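Local coordinates for cellulase (Xanthomonas axonopodis pv. citri, PDB 4W7W), which probably hydrolyses beta-1,4-glucosidic bonds of cellulose and cello-oligosaccharides, as a family 5 glycoside hydrolase that binds cellopentaose, at residues A[70-83]-A[124-137]. Sequence-based numbering, arbitrary orientation.
Sequences FLWERVQPELNGPL and DVPAGALADLWRRL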
loop_
_atom_site.group_PDB
_atom_site.type_symbol
_atom_site.label_atom_id
_atom_site.label_comp_id
_atom_site.label_asym_id
_atom_site.label_seq_id
_atom_site.Cartn_x
_atom_site.Cartn_y
_atom_site.Cartn_z
ATOM N N PHE A 70 9.130 -1.247 1.123
ATOM C CA PHE A 70 10.580 -1.116 1.151
ATOM C C PHE A 70 10.904 0.370 1.071
ATOM O O PHE A 70 10.033 1.200 0.788
ATOM C CB PHE A 70 11.265 -1.901 0.028
ATOM C CG PHE A 70 10.878 -1.438 -1.335
ATOM C CD1 PHE A 70 9.770 -1.976 -1.932
ATOM C CD2 PHE A 70 11.591 -0.463 -2.003
ATOM C CE1 PHE A 70 9.360 -1.582 -3.177
ATOM C CE2 PHE A 70 11.179 -0.030 -3.253
ATOM C CZ PHE A 70 10.069 -0.602 -3.846
ATOM N N LEU A 71 12.145 0.714 1.398
ATOM C CA LEU A 71 12.522 2.131 1.466
ATOM C C LEU A 71 13.195 2.642 0.216
ATOM O O LEU A 71 14.125 2.024 -0.345
ATOM C CB LEU A 71 13.478 2.408 2.612
ATOM C CG LEU A 71 12.947 2.079 4.002
ATOM C CD1 LEU A 71 13.944 2.562 5.030
ATOM C CD2 LEU A 71 11.579 2.712 4.230
ATOM N N TRP A 72 12.756 3.825 -0.198
ATOM C CA TRP A 72 13.389 4.562 -1.279
ATOM C C TRP A 72 14.894 4.687 -1.049
ATOM O O TRP A 72 15.695 4.456 -1.947
ATOM C CB TRP A 72 12.702 5.930 -1.376
ATOM C CG TRP A 72 13.036 6.758 -2.568
ATOM C CD1 TRP A 72 13.944 6.499 -3.556
ATOM C CD2 TRP A 72 12.463 8.030 -2.865
ATOM N NE1 TRP A 72 13.976 7.546 -4.445
ATOM C CE2 TRP A 72 13.065 8.492 -4.052
ATOM C CE3 TRP A 72 11.506 8.828 -2.230
ATOM C CZ2 TRP A 72 12.745 9.724 -4.612
ATOM C CZ3 TRP A 72 11.202 10.060 -2.771
ATOM C CH2 TRP A 72 11.815 10.492 -3.956
ATOM N N GLU A 73 15.285 5.022 0.176
ATOM C CA GLU A 73 16.690 5.240 0.492
ATOM C C GLU A 73 17.530 3.983 0.384
ATOM O O GLU A 73 18.747 4.072 0.177
ATOM C CB GLU A 73 16.835 5.797 1.899
ATOM C CG GLU A 73 16.147 7.137 2.128
ATOM C CD GLU A 73 14.688 7.047 2.561
ATOM O OE1 GLU A 73 14.048 5.978 2.453
ATOM O OE2 GLU A 73 14.142 8.090 2.979
ATOM N N ARG A 74 16.899 2.813 0.565
ATOM C CA ARG A 74 17.610 1.549 0.482
ATOM C C ARG A 74 17.695 1.031 -0.947
ATOM O O ARG A 74 18.701 0.396 -1.296
ATOM C CB ARG A 74 16.985 0.509 1.421
ATOM C CG ARG A 74 17.190 0.885 2.875
ATOM C CD ARG A 74 16.617 -0.125 3.864
ATOM N NE ARG A 74 16.976 0.280 5.220
ATOM C CZ ARG A 74 16.213 0.159 6.301
ATOM N NH1 ARG A 74 15.028 -0.431 6.260
ATOM N NH2 ARG A 74 16.664 0.636 7.454
ATOM N N VAL A 75 16.688 1.314 -1.787
ATOM C CA VAL A 75 16.764 0.877 -3.172
ATOM C C VAL A 75 17.493 1.873 -4.066
ATOM O O VAL A 75 17.989 1.497 -5.126
ATOM C CB VAL A 75 15.358 0.537 -3.718
ATOM C CG1 VAL A 75 14.590 1.773 -4.146
ATOM C CG2 VAL A 75 15.442 -0.472 -4.848
ATOM N N GLN A 76 17.551 3.139 -3.654
ATOM C CA GLN A 76 18.196 4.198 -4.453
ATOM C C GLN A 76 18.930 5.113 -3.501
ATOM O O GLN A 76 18.378 6.121 -3.072
ATOM C CB GLN A 76 17.175 4.974 -5.297
ATOM C CG GLN A 76 17.843 5.852 -6.339
ATOM C CD GLN A 76 16.863 6.710 -7.135
ATOM O OE1 GLN A 76 15.825 7.141 -6.622
ATOM N NE2 GLN A 76 17.171 6.955 -8.388
ATOM N N PRO A 77 20.193 4.762 -3.172
ATOM C CA PRO A 77 20.898 5.473 -2.103
ATOM C C PRO A 77 21.318 6.907 -2.413
ATOM O O PRO A 77 21.697 7.633 -1.496
ATOM C CB PRO A 77 22.131 4.598 -1.827
ATOM C CG PRO A 77 21.874 3.298 -2.472
ATOM C CD PRO A 77 20.857 3.499 -3.540
ATOM N N GLU A 78 21.229 7.318 -3.673
ATOM C CA GLU A 78 21.410 8.720 -4.052
ATOM C C GLU A 78 20.285 9.105 -4.969
ATOM O O GLU A 78 19.961 8.367 -5.899
ATOM C CB GLU A 78 22.732 8.911 -4.764
ATOM C CG GLU A 78 23.936 8.703 -3.874
ATOM C CD GLU A 78 24.124 9.813 -2.846
ATOM O OE1 GLU A 78 23.547 10.916 -3.025
ATOM O OE2 GLU A 78 24.846 9.583 -1.855
ATOM N N LEU A 79 19.677 10.259 -4.716
ATOM C CA LEU A 79 18.614 10.733 -5.590
ATOM C C LEU A 79 19.124 10.820 -7.020
ATOM O O LEU A 79 20.262 11.231 -7.270
ATOM C CB LEU A 79 18.105 12.094 -5.149
ATOM C CG LEU A 79 17.300 12.116 -3.858
ATOM C CD1 LEU A 79 16.936 13.552 -3.519
ATOM C CD2 LEU A 79 16.055 11.250 -3.959
ATOM N N ASN A 80 18.265 10.400 -7.941
ATOM C CA ASN A 80 18.570 10.380 -9.361
ATOM C C ASN A 80 19.674 9.414 -9.759
ATOM O O ASN A 80 20.086 9.406 -10.925
ATOM C CB ASN A 80 18.837 11.801 -9.889
ATOM C CG ASN A 80 17.650 12.713 -9.665
ATOM O OD1 ASN A 80 17.760 13.774 -9.058
ATOM N ND2 ASN A 80 16.510 12.290 -10.144
ATOM N N GLY A 81 20.115 8.565 -8.834
ATOM C CA GLY A 81 21.221 7.667 -9.094
ATOM C C GLY A 81 20.799 6.233 -9.350
ATOM O O GLY A 81 19.623 5.902 -9.326
ATOM N N PRO A 82 21.778 5.363 -9.573
ATOM C CA PRO A 82 21.478 3.977 -9.874
ATOM C C PRO A 82 20.792 3.258 -8.726
ATOM O O PRO A 82 20.971 3.606 -7.558
ATOM C CB PRO A 82 22.852 3.350 -10.134
ATOM C CG PRO A 82 23.812 4.251 -9.449
ATOM C CD PRO A 82 23.229 5.629 -9.565
ATOM N N LEU A 83 20.018 2.244 -9.067
ATOM C CA LEU A 83 19.427 1.398 -8.039
ATOM C C LEU A 83 20.512 0.565 -7.367
ATOM O O LEU A 83 21.489 0.154 -7.991
ATOM C CB LEU A 83 18.392 0.474 -8.639
ATOM C CG LEU A 83 17.204 1.154 -9.329
ATOM C CD1 LEU A 83 16.266 0.078 -9.868
ATOM C CD2 LEU A 83 16.484 2.130 -8.408
ATOM N N ASP A 124 15.429 20.089 -1.614
ATOM C CA ASP A 124 16.173 18.860 -1.313
ATOM C C ASP A 124 15.666 17.664 -2.120
ATOM O O ASP A 124 16.452 16.814 -2.536
ATOM C CB ASP A 124 16.040 18.517 0.177
ATOM C CG ASP A 124 16.641 19.564 1.071
ATOM O OD1 ASP A 124 17.868 19.511 1.291
ATOM O OD2 ASP A 124 15.886 20.433 1.564
ATOM N N VAL A 125 14.351 17.603 -2.328
ATOM C CA VAL A 125 13.717 16.454 -2.980
ATOM C C VAL A 125 12.671 16.931 -3.995
ATOM O O VAL A 125 11.480 16.962 -3.715
ATOM C CB VAL A 125 13.062 15.503 -1.952
ATOM C CG1 VAL A 125 12.644 14.201 -2.623
ATOM C CG2 VAL A 125 13.991 15.221 -0.784
ATOM N N PRO A 126 13.123 17.306 -5.198
ATOM C CA PRO A 126 12.172 17.706 -6.238
ATOM C C PRO A 126 11.268 16.548 -6.666
ATOM O O PRO A 126 11.678 15.380 -6.589
ATOM C CB PRO A 126 13.078 18.146 -7.394
ATOM C CG PRO A 126 14.396 18.431 -6.753
ATOM C CD PRO A 126 14.514 17.421 -5.651
ATOM N N ALA A 127 10.050 16.866 -7.111
ATOM C CA ALA A 127 9.126 15.839 -7.596
ATOM C C ALA A 127 9.747 14.959 -8.677
ATOM O O ALA A 127 9.441 13.755 -8.759
ATOM C CB ALA A 127 7.809 16.460 -8.073
ATOM N N GLY A 128 10.630 15.540 -9.487
ATOM C CA GLY A 128 11.267 14.755 -10.523
ATOM C C GLY A 128 12.084 13.599 -9.983
ATOM O O GLY A 128 12.269 12.614 -10.688
ATOM N N ALA A 129 12.589 13.717 -8.754
ATOM C CA ALA A 129 13.395 12.627 -8.189
ATOM C C ALA A 129 12.535 11.375 -8.030
ATOM O O ALA A 129 13.010 10.267 -8.267
ATOM C CB ALA A 129 14.037 13.014 -6.865
ATOM N N LEU A 130 11.277 11.539 -7.626
ATOM C CA LEU A 130 10.377 10.384 -7.499
ATOM C C LEU A 130 10.081 9.762 -8.855
ATOM O O LEU A 130 10.005 8.540 -8.994
ATOM C CB LEU A 130 9.084 10.786 -6.818
ATOM C CG LEU A 130 8.075 9.645 -6.632
ATOM C CD1 LEU A 130 8.641 8.533 -5.770
ATOM C CD2 LEU A 130 6.783 10.189 -6.037
ATOM N N ALA A 131 9.954 10.608 -9.880
ATOM C CA ALA A 131 9.734 10.101 -11.237
ATOM C C ALA A 131 10.942 9.280 -11.705
ATOM O O ALA A 131 10.781 8.275 -12.384
ATOM C CB ALA A 131 9.403 11.233 -12.197
ATOM N N ASP A 132 12.151 9.717 -11.359
ATOM C CA ASP A 132 13.346 8.960 -11.723
ATOM C C ASP A 132 13.378 7.591 -11.051
ATOM O O ASP A 132 13.692 6.576 -11.687
ATOM C CB ASP A 132 14.619 9.739 -11.395
ATOM C CG ASP A 132 15.863 8.977 -11.787
ATOM O OD1 ASP A 132 16.189 8.974 -13.001
ATOM O OD2 ASP A 132 16.515 8.389 -10.911
ATOM N N LEU A 133 13.045 7.555 -9.763
ATOM C CA LEU A 133 12.962 6.298 -9.044
ATOM C C LEU A 133 12.023 5.342 -9.784
ATOM O O LEU A 133 12.374 4.189 -10.064
ATOM C CB LEU A 133 12.496 6.562 -7.613
ATOM C CG LEU A 133 12.245 5.372 -6.681
ATOM C CD1 LEU A 133 10.950 4.623 -6.972
ATOM C CD2 LEU A 133 13.440 4.424 -6.650
ATOM N N TRP A 134 10.818 5.823 -10.104
ATOM C CA TRP A 134 9.844 4.947 -10.719
ATOM C C TRP A 134 10.147 4.603 -12.160
ATOM O O TRP A 134 9.808 3.524 -12.613
ATOM C CB TRP A 134 8.421 5.498 -10.528
ATOM C CG TRP A 134 7.862 5.116 -9.188
ATOM C CD1 TRP A 134 7.634 5.918 -8.117
ATOM C CD2 TRP A 134 7.580 3.783 -8.766
ATOM N NE1 TRP A 134 7.196 5.169 -7.054
ATOM C CE2 TRP A 134 7.160 3.852 -7.432
ATOM C CE3 TRP A 134 7.636 2.537 -9.393
ATOM C CZ2 TRP A 134 6.788 2.724 -6.715
ATOM C CZ3 TRP A 134 7.278 1.417 -8.677
ATOM C CH2 TRP A 134 6.857 1.506 -7.362
ATOM N N ARG A 135 10.800 5.502 -12.896
ATOM C CA ARG A 135 11.336 5.143 -14.210
ATOM C C ARG A 135 12.232 3.904 -14.092
ATOM O O ARG A 135 12.098 2.934 -14.851
ATOM C CB ARG A 135 12.134 6.301 -14.802
ATOM C CG ARG A 135 12.833 5.978 -16.114
ATOM C CD ARG A 135 13.662 7.144 -16.647
ATOM N NE ARG A 135 14.821 7.386 -15.804
ATOM C CZ ARG A 135 15.966 6.718 -15.878
ATOM N NH1 ARG A 135 16.130 5.773 -16.787
ATOM N NH2 ARG A 135 16.935 6.986 -15.004
ATOM N N ARG A 136 13.139 3.957 -13.135
ATOM C CA ARG A 136 14.103 2.878 -12.960
ATOM C C ARG A 136 13.421 1.580 -12.540
ATOM O O ARG A 136 13.752 0.516 -13.062
ATOM C CB ARG A 136 15.163 3.298 -11.967
ATOM C CG ARG A 136 16.047 4.421 -12.470
ATOM C CD ARG A 136 16.969 4.911 -11.387
ATOM N NE ARG A 136 17.811 6.045 -11.762
ATOM C CZ ARG A 136 18.987 5.925 -12.358
ATOM N NH1 ARG A 136 19.408 4.746 -12.774
ATOM N NH2 ARG A 136 19.716 6.999 -12.590
ATOM N N LEU A 137 12.496 1.635 -11.587
ATOM C CA LEU A 137 11.780 0.427 -11.197
ATOM C C LEU A 137 10.926 -0.105 -12.332
ATOM O O LEU A 137 10.864 -1.317 -12.550
ATOM C CB LEU A 137 10.935 0.623 -9.941
ATOM C CG LEU A 137 11.722 0.835 -8.651
ATOM C CD1 LEU A 137 10.751 1.037 -7.498
ATOM C CD2 LEU A 137 12.648 -0.322 -8.348
HETATM O O HOH W 1 15.595 9.763 -7.356
HETATM O O HOH W 2 18.663 10.141 -13.359
#
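W72 lies across helix 127-141, with L130 and L133 under one face of its indole. CD1 of L130 makes a CH-pi contact, 4.3 Å from the centroid of the six-membered ring. CG of L133 comes to 3.6 Å from NE1 of W72. CG of W72 is anti to its backbone N (chi1 -170°), which carries the indole over the helix. Its NE1 gives an in-plane hydrogen bond to OE1 of Q76, which fixes the turn of that amide. NE2 of Q76 bonds nearly straight to O of G81 (2.8 Å). It also gives a more bent bond (139°) to OD2 of D132 (3.0 Å). The amide and carboxylate are nearly coplanar.

R136 reaches the turn 78-81 with an extended chain. Its NE pairs with OD2 of D132 at 2.8 Å, a salt bridge within the helix. NH2 of R136 bonds to O of N80 (3.0 Å), from above that carbonyl plane. O of G81 sits over one guanidinium face, and NH2 of R135 lies over the opposite face. One water joins OE1 of Q76, N of N80 and O of A129. L83 packs CG against CB of R136, 4.0 Å away.

The contact ties the loop after strand 65-70 to the outer helix that follows strand 104-109. Such packing of a beta-alpha loop against a neighbouring helix belongs to the (beta/alpha)8 barrel of family 5 glycoside hydrolases.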